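Local coordinates for flavoprotein (Thermotoga maritima, PDB 5V8S) that probably transfers electrons to substrate at a di-iron centre in a metallo-beta-lactamase-like domain, by way of FMN in a flavodoxin-like domain, at residues A[29-34]-A[189-194]; A[35-40]-A[48-53]; A[91-96]-A[108-113]; A[127-132]-A[136-141]. The protein carries 1 engineered substitution. All coordinates share one frame; numbering follows the deposited sequence.

How the interactions relate
All four contacts involve one seven-stranded mixed sheet of the metallo-beta-lactamase-like domain. Interactions 1 and 2 involve its neighbouring antiparallel strands 26-34 and 50-59; their centres lie about 13 Å apart, and they touch directly, through Asp34 OD2 and Tyr52 OH and through Asp34 N and Ile50 O. Interactions 3 and 4 pack helices on the parallel strands 92-94 and 138-140, with centres about 12 Å apart. Interaction 1 spans the longest chain interval, reaching residue 194, so the other three, in series, fall within it. Interaction 2 lies nearest the di-iron site, and both it and interaction 4 touch the second subunit. Together the contacts tie loops and helices to one sheet of the domain that carries the di-iron site.

Interaction 1 of 4, residues A[29-34]-A[189-194]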
loop_
_atom_site.group_PDB
_atom_site.type_symbol
_atom_site.label_atom_id
_atom_site.label_comp_id
_atom_site.label_asym_id
_atom_site.label_seq_id
_atom_site.Cartn_x
_atom_site.Cartn_y
_atom_site.Cartn_z
ATOM N N VAL A 29 -35.581 -11.760 3.763
ATOM C CA VAL A 29 -34.152 -11.515 3.578
ATOM C C VAL A 29 -33.382 -12.703 4.124
ATOM O O VAL A 29 -33.740 -13.277 5.164
ATOM C CB VAL A 29 -33.678 -10.199 4.240
ATOM C CG1 VAL A 29 -33.913 -10.239 5.754
ATOM C CG2 VAL A 29 -32.211 -9.905 3.895
ATOM N N LEU A 30 -32.311 -13.056 3.418
ATOM C CA LEU A 30 -31.296 -14.001 3.876
ATOM C C LEU A 30 -29.992 -13.218 3.895
ATOM O O LEU A 30 -29.450 -12.891 2.833
ATOM C CB LEU A 30 -31.180 -15.181 2.915
ATOM C CG LEU A 30 -32.441 -16.035 2.809
ATOM C CD1 LEU A 30 -32.490 -16.712 1.480
ATOM C CD2 LEU A 30 -32.470 -17.062 3.914
ATOM N N ARG A 31 -29.497 -12.911 5.092
ATOM C CA ARG A 31 -28.327 -12.055 5.265
ATOM C C ARG A 31 -27.258 -12.830 6.022
ATOM O O ARG A 31 -27.541 -13.419 7.072
ATOM C CB ARG A 31 -28.695 -10.772 6.044
ATOM C CG ARG A 31 -27.499 -9.969 6.559
ATOM C CD ARG A 31 -27.886 -8.654 7.229
ATOM N NE ARG A 31 -26.894 -8.306 8.249
ATOM C CZ ARG A 31 -27.022 -7.305 9.113
ATOM N NH1 ARG A 31 -28.079 -6.504 9.059
ATOM N NH2 ARG A 31 -26.091 -7.105 10.040
ATOM N N ILE A 32 -26.040 -12.834 5.490
ATOM C CA ILE A 32 -24.893 -13.393 6.202
ATOM C C ILE A 32 -23.906 -12.269 6.500
ATOM O O ILE A 32 -23.670 -11.394 5.658
ATOM C CB ILE A 32 -24.248 -14.578 5.454
ATOM C CG1 ILE A 32 -23.225 -15.257 6.364
ATOM C CG2 ILE A 32 -23.621 -14.142 4.130
ATOM C CD1 ILE A 32 -22.723 -16.582 5.852
ATOM N N ASP A 33 -23.394 -12.255 7.719
ATOM C CA ASP A 33 -22.471 -11.218 8.184
ATOM C C ASP A 33 -21.040 -11.741 8.043
ATOM O O ASP A 33 -20.605 -12.591 8.826
ATOM C CB ASP A 33 -22.813 -10.841 9.626
ATOM C CG ASP A 33 -24.098 -10.049 9.725
ATOM O OD1 ASP A 33 -24.686 -9.772 8.666
ATOM O OD2 ASP A 33 -24.506 -9.696 10.847
ATOM N N ASP A 34 -20.307 -11.221 7.054
ATOM C CA ASP A 34 -18.952 -11.703 6.760
ATOM C C ASP A 34 -17.984 -10.997 7.701
ATOM O O ASP A 34 -17.556 -9.867 7.449
ATOM C CB ASP A 34 -18.591 -11.455 5.298
ATOM C CG ASP A 34 -17.312 -12.152 4.889
ATOM O OD1 ASP A 34 -16.635 -12.684 5.785
ATOM O OD2 ASP A 34 -16.994 -12.155 3.689
ATOM N N GLU A 189 -26.355 -4.101 14.113
ATOM C CA GLU A 189 -27.003 -4.988 15.062
ATOM C C GLU A 189 -28.493 -5.179 14.785
ATOM O O GLU A 189 -29.178 -5.796 15.605
ATOM C CB GLU A 189 -26.810 -4.438 16.485
ATOM C CG GLU A 189 -25.484 -3.679 16.712
ATOM C CD GLU A 189 -25.159 -3.482 18.197
ATOM O OE1 GLU A 189 -24.714 -2.374 18.579
ATOM O OE2 GLU A 189 -25.353 -4.437 18.985
ATOM N N ILE A 190 -29.012 -4.665 13.671
ATOM C CA ILE A 190 -30.408 -4.862 13.276
ATOM C C ILE A 190 -30.458 -4.899 11.752
ATOM O O ILE A 190 -29.472 -4.612 11.075
ATOM C CB ILE A 190 -31.372 -3.810 13.875
ATOM C CG1 ILE A 190 -31.070 -2.405 13.374
ATOM C CG2 ILE A 190 -31.335 -3.854 15.413
ATOM C CD1 ILE A 190 -32.211 -1.417 13.764
ATOM N N LEU A 191 -31.615 -5.284 11.204
ATOM C CA LEU A 191 -31.735 -5.447 9.757
ATOM C C LEU A 191 -32.016 -4.145 9.026
ATOM O O LEU A 191 -31.626 -4.000 7.857
ATOM C CB LEU A 191 -32.870 -6.423 9.404
ATOM C CG LEU A 191 -32.662 -7.896 9.718
ATOM C CD1 LEU A 191 -33.938 -8.684 9.471
ATOM C CD2 LEU A 191 -31.554 -8.419 8.852
ATOM N N ASP A 192 -32.767 -3.229 9.643
ATOM C CA ASP A 192 -33.340 -2.121 8.886
ATOM C C ASP A 192 -33.007 -0.765 9.492
ATOM O O ASP A 192 -32.172 -0.667 10.401
ATOM C CB ASP A 192 -34.855 -2.296 8.731
ATOM C CG ASP A 192 -35.620 -2.086 10.026
ATOM O OD1 ASP A 192 -34.987 -1.984 11.094
ATOM O OD2 ASP A 192 -36.867 -2.033 9.973
ATOM N N ASP A 193 -33.633 0.283 8.952
ATOM C CA ASP A 193 -33.342 1.673 9.294
ATOM C C ASP A 193 -34.250 2.229 10.389
ATOM O O ASP A 193 -34.538 3.429 10.384
ATOM C CB ASP A 193 -33.404 2.555 8.041
ATOM C CG ASP A 193 -34.801 2.616 7.407
ATOM O OD1 ASP A 193 -35.566 1.640 7.540
ATOM O OD2 ASP A 193 -35.127 3.645 6.760
ATOM N N SER A 194 -34.706 1.393 11.326
ATOM C CA SER A 194 -35.693 1.797 12.319
ATOM C C SER A 194 -35.089 2.419 13.575
ATOM O O SER A 194 -35.834 2.994 14.382
ATOM C CB SER A 194 -36.572 0.594 12.697
ATOM O OG SER A 194 -35.799 -0.467 13.221
HETATM O O HOH W 1 -29.727 -5.815 6.797
#
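Arg31 reaches from strand 29-34 to Ile190 and Leu191 in the loop 189-194, and its NH1 makes the one direct hydrogen bond between the segments. NH1 donates to Ile190 O at 3.1 Å; the bond is bent (148°), and the donor stands above the carbonyl plane, not on a lone pair. A water extends the grip, accepting from Arg31 NH1 at 2.9 Å and donating to Leu191 O at 2.8 Å. Leu191 slides past the arginine in the opposite direction, with its CD2 4.0 Å from Arg31 CD, while its other methyl, CD1, packs 4.0 Å from Val29 CG1.

The guanidinium is fixed in turn from within its own strand. With CG anti to the backbone N (chi1 167°) and the chain extended to NE, it lies beside Asp33, two residues on, which it grips side-on. NE meets OD1 of Asp33 at 2.7 Å, nearly straight (170°) and on the syn lone pair; NH2 reaches Asp33 OD2 at 3.1 Å. Outside the two segments, Trp17 forms a cation-pi contact with Arg31 and a hydrogen bond to Asp33 OD2, and Pro188 O accepts from Arg31 NH2. In the loop, Asp193 binds the backbone amides of Lys245, Lys246 and Asp247. Arg31, held side-on by Asp33, thus links the seven-stranded sheet of the metallo-beta-lactamase fold to the loop preceding helix 196-214.

Interaction 2 of 4, residues A[35-40]-A[48-53]; sequences DRIRYF and EGISYN
Phe40 and Ile50 cross at about a right angle, and the isoleucine tip lies over one face of the ring. Ile50 CD1 stands 4.1 Å from the Phe40 ring centroid and 28° off its normal, a CH-pi contact displaced toward the rim: its nearest ring atom is Phe40 CE1, at 3.7 Å. The fully extended Ile50 chain, with CG1 anti to the backbone N (chi1 -168°), carries CD1 there and leaves the other branch for Ile37, whose CG2 meets Ile50 CG2 at 4.1 Å.

Tyr52 comes in differently, end first. Its OH lies near the plane of the Phe40 ring, 4.5 Å from CE1 at the edge, and 3.9 Å from Ile37 CD1, whose side chain it crosses at a slant. These neighbours are apolar; the hydroxyl finds its polar partner in Asp34 OD2, a hydrogen bond that helps hold the hydroxyl end of the ring in place, while Ile37 packs on Asp304 of the second subunit.

The side chain of Phe40 is about 5 Å from the bound mu-oxo-diiron. Phe40 and Tyr52 touch Asp101 and Ile50 touches His240, both lining the cluster pocket, consistent with a layer behind the first-shell residues of the metallo-beta-lactamase di-iron site.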
loop_
_atom_site.group_PDB
_atom_site.type_symbol
_atom_site.label_atom_id
_atom_site.label_comp_id
_atom_site.label_asym_id
_atom_site.label_seq_id
_atom_site.Cartn_x
_atom_site.Cartn_y
_atom_site.Cartn_z
ATOM N N ASP A 35 -17.632 -11.676 8.785
ATOM C CA ASP A 35 -16.610 -11.190 9.702
ATOM C C ASP A 35 -15.254 -11.845 9.463
ATOM O O ASP A 35 -14.346 -11.682 10.287
ATOM C CB ASP A 35 -17.046 -11.349 11.163
ATOM C CG ASP A 35 -17.303 -12.784 11.552
ATOM O OD1 ASP A 35 -17.278 -13.669 10.681
ATOM O OD2 ASP A 35 -17.537 -13.027 12.753
ATOM N N ARG A 36 -15.097 -12.585 8.364
ATOM C CA ARG A 36 -13.808 -13.176 8.015
ATOM C C ARG A 36 -13.015 -12.278 7.079
ATOM O O ARG A 36 -11.792 -12.154 7.223
ATOM C CB ARG A 36 -14.002 -14.548 7.355
ATOM C CG ARG A 36 -14.566 -15.636 8.270
ATOM C CD ARG A 36 -14.657 -16.989 7.537
ATOM N NE ARG A 36 -15.568 -17.928 8.192
ATOM C CZ ARG A 36 -16.009 -19.057 7.640
ATOM N NH1 ARG A 36 -15.627 -19.405 6.414
ATOM N NH2 ARG A 36 -16.830 -19.844 8.316
ATOM N N ILE A 37 -13.695 -11.640 6.131
ATOM C CA ILE A 37 -13.026 -10.810 5.142
ATOM C C ILE A 37 -12.330 -9.648 5.836
ATOM O O ILE A 37 -12.827 -9.095 6.826
ATOM C CB ILE A 37 -14.061 -10.342 4.103
ATOM C CG1 ILE A 37 -13.387 -9.633 2.931
ATOM C CG2 ILE A 37 -15.121 -9.427 4.754
ATOM C CD1 ILE A 37 -14.236 -9.628 1.678
ATOM N N ARG A 38 -11.158 -9.279 5.316
ATOM C CA ARG A 38 -10.386 -8.138 5.800
ATOM C C ARG A 38 -10.212 -7.039 4.763
ATOM O O ARG A 38 -10.127 -5.856 5.133
ATOM C CB ARG A 38 -8.982 -8.600 6.269
ATOM C CG ARG A 38 -9.059 -9.656 7.369
ATOM C CD ARG A 38 -7.697 -10.068 7.857
ATOM N NE ARG A 38 -7.059 -8.983 8.575
ATOM C CZ ARG A 38 -5.745 -8.841 8.691
ATOM N NH1 ARG A 38 -4.923 -9.715 8.118
ATOM N NH2 ARG A 38 -5.255 -7.816 9.368
ATOM N N TYR A 39 -10.165 -7.393 3.476
ATOM C CA TYR A 39 -9.880 -6.454 2.392
ATOM C C TYR A 39 -10.916 -6.681 1.295
ATOM O O TYR A 39 -10.831 -7.666 0.552
ATOM C CB TYR A 39 -8.486 -6.692 1.842
ATOM C CG TYR A 39 -7.408 -6.659 2.922
ATOM C CD1 TYR A 39 -7.101 -5.489 3.595
ATOM C CD2 TYR A 39 -6.748 -7.821 3.296
ATOM C CE1 TYR A 39 -6.126 -5.472 4.591
ATOM C CE2 TYR A 39 -5.776 -7.815 4.292
ATOM C CZ TYR A 39 -5.469 -6.641 4.923
ATOM O OH TYR A 39 -4.523 -6.631 5.909
ATOM N N PHE A 40 -11.880 -5.774 1.174
ATOM C CA PHE A 40 -12.871 -5.929 0.126
ATOM C C PHE A 40 -12.225 -5.716 -1.232
ATOM O O PHE A 40 -11.394 -4.822 -1.409
ATOM C CB PHE A 40 -14.034 -4.965 0.339
ATOM C CG PHE A 40 -15.276 -5.373 -0.388
ATOM C CD1 PHE A 40 -15.919 -6.528 -0.019
ATOM C CD2 PHE A 40 -15.765 -4.620 -1.442
ATOM C CE1 PHE A 40 -17.053 -6.950 -0.692
ATOM C CE2 PHE A 40 -16.897 -5.036 -2.131
ATOM C CZ PHE A 40 -17.546 -6.198 -1.731
ATOM N N GLU A 48 -14.640 -3.603 9.904
ATOM C CA GLU A 48 -16.030 -3.654 10.333
ATOM C C GLU A 48 -16.844 -4.713 9.603
ATOM O O GLU A 48 -18.003 -4.943 9.983
ATOM C CB GLU A 48 -16.694 -2.302 10.099
ATOM C CG GLU A 48 -16.840 -1.891 8.640
ATOM C CD GLU A 48 -15.683 -1.048 8.100
ATOM O OE1 GLU A 48 -14.496 -1.405 8.317
ATOM O OE2 GLU A 48 -15.980 -0.007 7.464
ATOM N N GLY A 49 -16.302 -5.326 8.546
ATOM C CA GLY A 49 -17.018 -6.360 7.826
ATOM C C GLY A 49 -18.036 -5.821 6.837
ATOM O O GLY A 49 -18.230 -4.614 6.647
ATOM N N ILE A 50 -18.720 -6.771 6.207
ATOM C CA ILE A 50 -19.748 -6.490 5.217
ATOM C C ILE A 50 -20.717 -7.657 5.225
ATOM O O ILE A 50 -20.327 -8.803 5.468
ATOM C CB ILE A 50 -19.126 -6.267 3.819
ATOM C CG1 ILE A 50 -20.164 -5.692 2.847
ATOM C CG2 ILE A 50 -18.484 -7.565 3.294
ATOM C CD1 ILE A 50 -19.624 -5.430 1.432
ATOM N N SER A 51 -21.995 -7.360 4.983
ATOM C CA SER A 51 -22.984 -8.420 4.853
ATOM C C SER A 51 -23.254 -8.702 3.381
ATOM O O SER A 51 -23.031 -7.858 2.513
ATOM C CB SER A 51 -24.292 -8.072 5.575
ATOM O OG SER A 51 -25.091 -7.150 4.841
ATOM N N TYR A 52 -23.752 -9.908 3.114
ATOM C CA TYR A 52 -24.305 -10.273 1.803
ATOM C C TYR A 52 -25.781 -10.568 2.018
ATOM O O TYR A 52 -26.137 -11.410 2.857
ATOM C CB TYR A 52 -23.586 -11.471 1.143
ATOM C CG TYR A 52 -22.092 -11.320 1.216
ATOM C CD1 TYR A 52 -21.463 -10.238 0.622
ATOM C CD2 TYR A 52 -21.337 -12.205 1.940
ATOM C CE1 TYR A 52 -20.089 -10.034 0.739
ATOM C CE2 TYR A 52 -19.942 -12.028 2.061
ATOM C CZ TYR A 52 -19.333 -10.927 1.459
ATOM O OH TYR A 52 -17.960 -10.690 1.580
ATOM N N ASN A 53 -26.634 -9.876 1.263
ATOM C CA ASN A 53 -28.079 -9.944 1.458
ATOM C C ASN A 53 -28.727 -10.483 0.193
ATOM O O ASN A 53 -28.550 -9.905 -0.880
ATOM C CB ASN A 53 -28.694 -8.559 1.702
ATOM C CG ASN A 53 -28.040 -7.789 2.851
ATOM O OD1 ASN A 53 -27.416 -8.364 3.753
ATOM N ND2 ASN A 53 -28.201 -6.469 2.822
#

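Interaction 3 of 4, residues A[91-96]-A[108-113]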
loop_
_atom_site.group_PDB
_atom_site.type_symbol
_atom_site.label_atom_id
_atom_site.label_comp_id
_atom_site.label_asym_id
_atom_site.label_seq_id
_atom_site.Cartn_x
_atom_site.Cartn_y
_atom_site.Cartn_z
ATOM N N THR A 91 -38.698 -21.002 -8.788
ATOM C CA THR A 91 -39.037 -20.900 -10.200
ATOM C C THR A 91 -38.232 -19.844 -10.939
ATOM O O THR A 91 -38.072 -19.958 -12.165
ATOM C CB THR A 91 -40.533 -20.566 -10.378
ATOM O OG1 THR A 91 -40.854 -19.370 -9.657
ATOM C CG2 THR A 91 -41.441 -21.722 -9.895
ATOM N N HIS A 92 -37.729 -18.827 -10.238
ATOM C CA HIS A 92 -37.025 -17.708 -10.850
ATOM C C HIS A 92 -35.849 -17.316 -9.978
ATOM O O HIS A 92 -35.936 -17.380 -8.754
ATOM C CB HIS A 92 -37.942 -16.488 -10.947
ATOM C CG HIS A 92 -39.088 -16.671 -11.878
ATOM N ND1 HIS A 92 -40.189 -17.439 -11.557
ATOM C CD2 HIS A 92 -39.309 -16.186 -13.121
ATOM C CE1 HIS A 92 -41.035 -17.424 -12.570
ATOM N NE2 HIS A 92 -40.525 -16.679 -13.535
ATOM N N ILE A 93 -34.753 -16.919 -10.623
ATOM C CA ILE A 93 -33.633 -16.268 -9.949
ATOM C C ILE A 93 -33.305 -14.985 -10.704
ATOM O O ILE A 93 -33.019 -15.021 -11.910
ATOM C CB ILE A 93 -32.387 -17.173 -9.860
ATOM C CG1 ILE A 93 -32.710 -18.474 -9.123
ATOM C CG2 ILE A 93 -31.258 -16.433 -9.136
ATOM C CD1 ILE A 93 -31.619 -19.515 -9.142
ATOM N N ILE A 94 -33.336 -13.854 -9.998
ATOM C CA ILE A 94 -32.987 -12.556 -10.571
ATOM C C ILE A 94 -31.572 -12.207 -10.140
ATOM O O ILE A 94 -31.252 -12.230 -8.948
ATOM C CB ILE A 94 -33.972 -11.458 -10.136
ATOM C CG1 ILE A 94 -35.374 -11.765 -10.693
ATOM C CG2 ILE A 94 -33.482 -10.085 -10.629
ATOM C CD1 ILE A 94 -36.461 -10.761 -10.266
ATOM N N VAL A 95 -30.732 -11.913 -11.114
ATOM C CA VAL A 95 -29.333 -11.564 -10.887
ATOM C C VAL A 95 -29.166 -10.105 -11.300
ATOM O O VAL A 95 -28.999 -9.788 -12.480
ATOM C CB VAL A 95 -28.394 -12.496 -11.660
ATOM C CG1 VAL A 95 -26.941 -12.118 -11.411
ATOM C CG2 VAL A 95 -28.648 -13.933 -11.248
ATOM N N ASN A 96 -29.199 -9.197 -10.315
ATOM C CA ASN A 96 -29.051 -7.781 -10.600
ATOM C C ASN A 96 -27.612 -7.424 -10.989
ATOM O O ASN A 96 -27.400 -6.408 -11.655
ATOM C CB ASN A 96 -29.433 -6.975 -9.356
ATOM C CG ASN A 96 -30.931 -6.961 -9.096
ATOM O OD1 ASN A 96 -31.721 -6.612 -9.978
ATOM N ND2 ASN A 96 -31.338 -7.336 -7.870
ATOM N N ALA A 108 -24.183 -23.613 -6.837
ATOM C CA ALA A 108 -24.685 -24.553 -5.840
ATOM C C ALA A 108 -26.201 -24.483 -5.740
ATOM O O ALA A 108 -26.876 -25.516 -5.574
ATOM C CB ALA A 108 -24.059 -24.225 -4.487
ATOM N N THR A 109 -26.760 -23.280 -5.865
ATOM C CA THR A 109 -28.208 -23.126 -5.809
ATOM C C THR A 109 -28.861 -23.858 -6.969
ATOM O O THR A 109 -29.854 -24.574 -6.787
ATOM C CB THR A 109 -28.574 -21.638 -5.821
ATOM O OG1 THR A 109 -27.955 -20.990 -4.706
ATOM C CG2 THR A 109 -30.093 -21.436 -5.717
ATOM N N LEU A 110 -28.316 -23.694 -8.176
ATOM C CA LEU A 110 -28.921 -24.335 -9.340
ATOM C C LEU A 110 -28.870 -25.854 -9.211
ATOM O O LEU A 110 -29.826 -26.551 -9.570
ATOM C CB LEU A 110 -28.223 -23.866 -10.622
ATOM C CG LEU A 110 -28.363 -22.385 -10.992
ATOM C CD1 LEU A 110 -27.570 -22.042 -12.231
ATOM C CD2 LEU A 110 -29.825 -22.019 -11.195
ATOM N N LYS A 111 -27.771 -26.388 -8.685
ATOM C CA LYS A 111 -27.672 -27.833 -8.495
ATOM C C LYS A 111 -28.676 -28.325 -7.459
ATOM O O LYS A 111 -29.274 -29.397 -7.621
ATOM C CB LYS A 111 -26.253 -28.212 -8.071
ATOM C CG LYS A 111 -25.480 -29.009 -9.120
ATOM C CD LYS A 111 -23.992 -29.106 -8.780
ATOM C CE LYS A 111 -23.207 -29.854 -9.858
ATOM N NZ LYS A 111 -21.733 -29.823 -9.598
ATOM N N THR A 112 -28.869 -27.561 -6.383
ATOM C CA THR A 112 -29.820 -27.960 -5.352
ATOM C C THR A 112 -31.252 -27.903 -5.873
ATOM O O THR A 112 -32.078 -28.753 -5.519
ATOM C CB THR A 112 -29.653 -27.067 -4.125
ATOM O OG1 THR A 112 -28.299 -27.131 -3.681
ATOM C CG2 THR A 112 -30.544 -27.526 -2.992
ATOM N N ILE A 113 -31.567 -26.915 -6.711
ATOM C CA ILE A 113 -32.913 -26.834 -7.272
ATOM C C ILE A 113 -33.188 -28.059 -8.136
ATOM O O ILE A 113 -34.259 -28.671 -8.058
ATOM C CB ILE A 113 -33.112 -25.511 -8.039
ATOM C CG1 ILE A 113 -33.014 -24.323 -7.085
ATOM C CG2 ILE A 113 -34.483 -25.484 -8.715
ATOM C CD1 ILE A 113 -32.956 -22.978 -7.776
#
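Ile93, on strand 92-94, packs against Thr109, Leu110 and Ile113 of helix 106-113, the helix of a beta-alpha-beta crossover leading to the parallel neighbouring strand 118-121. The geometry fits: the short strand and helix axes run antiparallel (173°) and 11.4 Å apart, a gap bridged by side chains without a hydrogen bond.

The bond from CA to CB of Ile93 is directed toward the helix. CG1 sits anti to the carbonyl carbon (chi1 -58°) and serves as a spacer, still 4.7 Å from Ile113 CD1. The extended second torsion then sends CD1 out to do all the close touching. This methyl meets Leu110 CD2 at 3.7 Å, where the two side chains slant across each other, and comes 4.2 Å from Thr109 CG2. Thr109 turns its hydroxyl to Ser105 O, one turn back in the chain, and its methyl to the sheet. Ile113, one helical turn beyond Thr109, approaches Ile93 tip to tip, CD1 against CD1 at 4.0 Å.

Interaction 4 of 4, residues A[127-132]-A[136-141]; sequences RLLEGF and KDVTVV
The beta-alpha-beta unit made of strand 118-121, helix 123-133 and strand 138-140 is held at its helix-to-strand turn by two pairs, Glu130 with Lys136 and Leu129 with Val138. Glu130 and Lys136 form a salt bridge, with OE2 of the glutamate 3.0 Å from NZ of the lysine. The Lys136 NZ is modelled above the carboxylate plane, but its 2.9 Å from Glu130 CD is too short to trust in detail, and no hydrogen bond is assigned. The lysine gets there by a bend at its last torsion (chi4 -57°), after an otherwise extended chain.

Strand 138-140 is the outermost strand of the sheet within this chain, and the helix packs on it through the second pair. Leu129 CD1 meets Val138 CG2 at 4.0 Å, the side chains crossing at about a right angle. Leu129 also touches Ile119 and Val138 touches Ala121, both on strand 118-121. On the helix, Glu130 O accepts a hydrogen bond from Ser391 OG of the second subunit.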
loop_
_atom_site.group_PDB
_atom_site.type_symbol
_atom_site.label_atom_id
_atom_site.label_comp_id
_atom_site.label_asym_id
_atom_site.label_seq_id
_atom_site.Cartn_x
_atom_site.Cartn_y
_atom_site.Cartn_z
ATOM N N ARG A 127 -23.710 -12.389 -20.284
ATOM C CA ARG A 127 -22.357 -12.684 -20.747
ATOM C C ARG A 127 -21.457 -13.083 -19.587
ATOM O O ARG A 127 -20.652 -14.017 -19.708
ATOM C CB ARG A 127 -21.797 -11.467 -21.482
ATOM C CG ARG A 127 -22.516 -11.208 -22.794
ATOM C CD ARG A 127 -22.412 -9.758 -23.244
ATOM N NE ARG A 127 -21.034 -9.311 -23.400
ATOM C CZ ARG A 127 -20.691 -8.105 -23.850
ATOM N NH1 ARG A 127 -21.632 -7.232 -24.197
ATOM N NH2 ARG A 127 -19.409 -7.772 -23.957
ATOM N N LEU A 128 -21.574 -12.387 -18.449
ATOM C CA LEU A 128 -20.692 -12.669 -17.323
ATOM C C LEU A 128 -21.068 -13.964 -16.613
ATOM O O LEU A 128 -20.184 -14.675 -16.125
ATOM C CB LEU A 128 -20.676 -11.485 -16.344
ATOM C CG LEU A 128 -20.028 -10.213 -16.919
ATOM C CD1 LEU A 128 -20.330 -8.992 -16.079
ATOM C CD2 LEU A 128 -18.512 -10.405 -17.064
ATOM N N LEU A 129 -22.356 -14.313 -16.566
ATOM C CA LEU A 129 -22.705 -15.588 -15.945
ATOM C C LEU A 129 -22.142 -16.756 -16.735
ATOM O O LEU A 129 -21.772 -17.781 -16.157
ATOM C CB LEU A 129 -24.221 -15.734 -15.818
ATOM C CG LEU A 129 -24.885 -14.855 -14.764
ATOM C CD1 LEU A 129 -26.405 -14.935 -14.877
ATOM C CD2 LEU A 129 -24.425 -15.258 -13.366
ATOM N N GLU A 130 -22.068 -16.618 -18.049
ATOM C CA GLU A 130 -21.456 -17.669 -18.851
ATOM C C GLU A 130 -19.951 -17.717 -18.616
ATOM O O GLU A 130 -19.376 -18.790 -18.424
ATOM C CB GLU A 130 -21.755 -17.426 -20.321
ATOM C CG GLU A 130 -21.176 -18.516 -21.193
ATOM C CD GLU A 130 -21.337 -18.227 -22.668
ATOM O OE1 GLU A 130 -20.310 -17.965 -23.346
ATOM O OE2 GLU A 130 -22.488 -18.256 -23.142
ATOM N N GLY A 131 -19.298 -16.560 -18.608
ATOM C CA GLY A 131 -17.853 -16.549 -18.426
ATOM C C GLY A 131 -17.415 -17.021 -17.047
ATOM O O GLY A 131 -16.393 -17.703 -16.907
ATOM N N PHE A 132 -18.148 -16.633 -16.004
ATOM C CA PHE A 132 -17.764 -17.048 -14.655
ATOM C C PHE A 132 -18.109 -18.505 -14.397
ATOM O O PHE A 132 -17.305 -19.247 -13.825
ATOM C CB PHE A 132 -18.508 -16.213 -13.607
ATOM C CG PHE A 132 -18.085 -14.771 -13.525
ATOM C CD1 PHE A 132 -16.843 -14.341 -13.941
ATOM C CD2 PHE A 132 -18.963 -13.838 -13.017
ATOM C CE1 PHE A 132 -16.493 -12.999 -13.843
ATOM C CE2 PHE A 132 -18.615 -12.511 -12.917
ATOM C CZ PHE A 132 -17.382 -12.090 -13.328
ATOM N N LYS A 136 -25.718 -20.789 -19.133
ATOM C CA LYS A 136 -26.054 -20.340 -20.477
ATOM C C LYS A 136 -27.514 -19.972 -20.672
ATOM O O LYS A 136 -27.810 -19.069 -21.460
ATOM C CB LYS A 136 -25.677 -21.417 -21.501
ATOM C CG LYS A 136 -24.169 -21.663 -21.579
ATOM C CD LYS A 136 -23.774 -22.467 -22.804
ATOM C CE LYS A 136 -22.249 -22.488 -22.983
ATOM N NZ LYS A 136 -21.650 -21.116 -23.072
ATOM N N ASP A 137 -28.440 -20.621 -19.980
ATOM C CA ASP A 137 -29.854 -20.398 -20.291
ATOM C C ASP A 137 -30.363 -19.251 -19.420
ATOM O O ASP A 137 -31.008 -19.436 -18.384
ATOM C CB ASP A 137 -30.661 -21.686 -20.167
ATOM C CG ASP A 137 -30.432 -22.643 -21.355
ATOM O OD1 ASP A 137 -30.057 -22.174 -22.456
ATOM O OD2 ASP A 137 -30.633 -23.866 -21.191
ATOM N N VAL A 138 -30.059 -18.036 -19.869
ATOM C CA VAL A 138 -30.370 -16.818 -19.128
ATOM C C VAL A 138 -31.320 -15.960 -19.955
ATOM O O VAL A 138 -31.110 -15.753 -21.155
ATOM C CB VAL A 138 -29.081 -16.036 -18.779
ATOM C CG1 VAL A 138 -29.422 -14.700 -18.129
ATOM C CG2 VAL A 138 -28.219 -16.843 -17.854
ATOM N N THR A 139 -32.354 -15.441 -19.296
ATOM C CA THR A 139 -33.311 -14.530 -19.908
ATOM C C THR A 139 -32.829 -13.093 -19.721
ATOM O O THR A 139 -32.706 -12.617 -18.588
ATOM C CB THR A 139 -34.664 -14.738 -19.230
ATOM O OG1 THR A 139 -35.113 -16.073 -19.490
ATOM C CG2 THR A 139 -35.697 -13.745 -19.733
ATOM N N VAL A 140 -32.585 -12.394 -20.829
ATOM C CA VAL A 140 -32.111 -11.015 -20.800
ATOM C C VAL A 140 -33.306 -10.079 -20.736
ATOM O O VAL A 140 -34.237 -10.197 -21.539
ATOM C CB VAL A 140 -31.261 -10.708 -22.039
ATOM C CG1 VAL A 140 -30.978 -9.219 -22.162
ATOM C CG2 VAL A 140 -29.966 -11.485 -21.967
ATOM N N VAL A 141 -33.261 -9.124 -19.805
ATOM C CA VAL A 141 -34.247 -8.053 -19.715
ATOM C C VAL A 141 -33.607 -6.751 -20.172
ATOM O O VAL A 141 -32.422 -6.493 -19.901
ATOM C CB VAL A 141 -34.841 -7.906 -18.302
ATOM C CG1 VAL A 141 -35.796 -9.068 -17.990
ATOM C CG2 VAL A 141 -33.737 -7.787 -17.247
#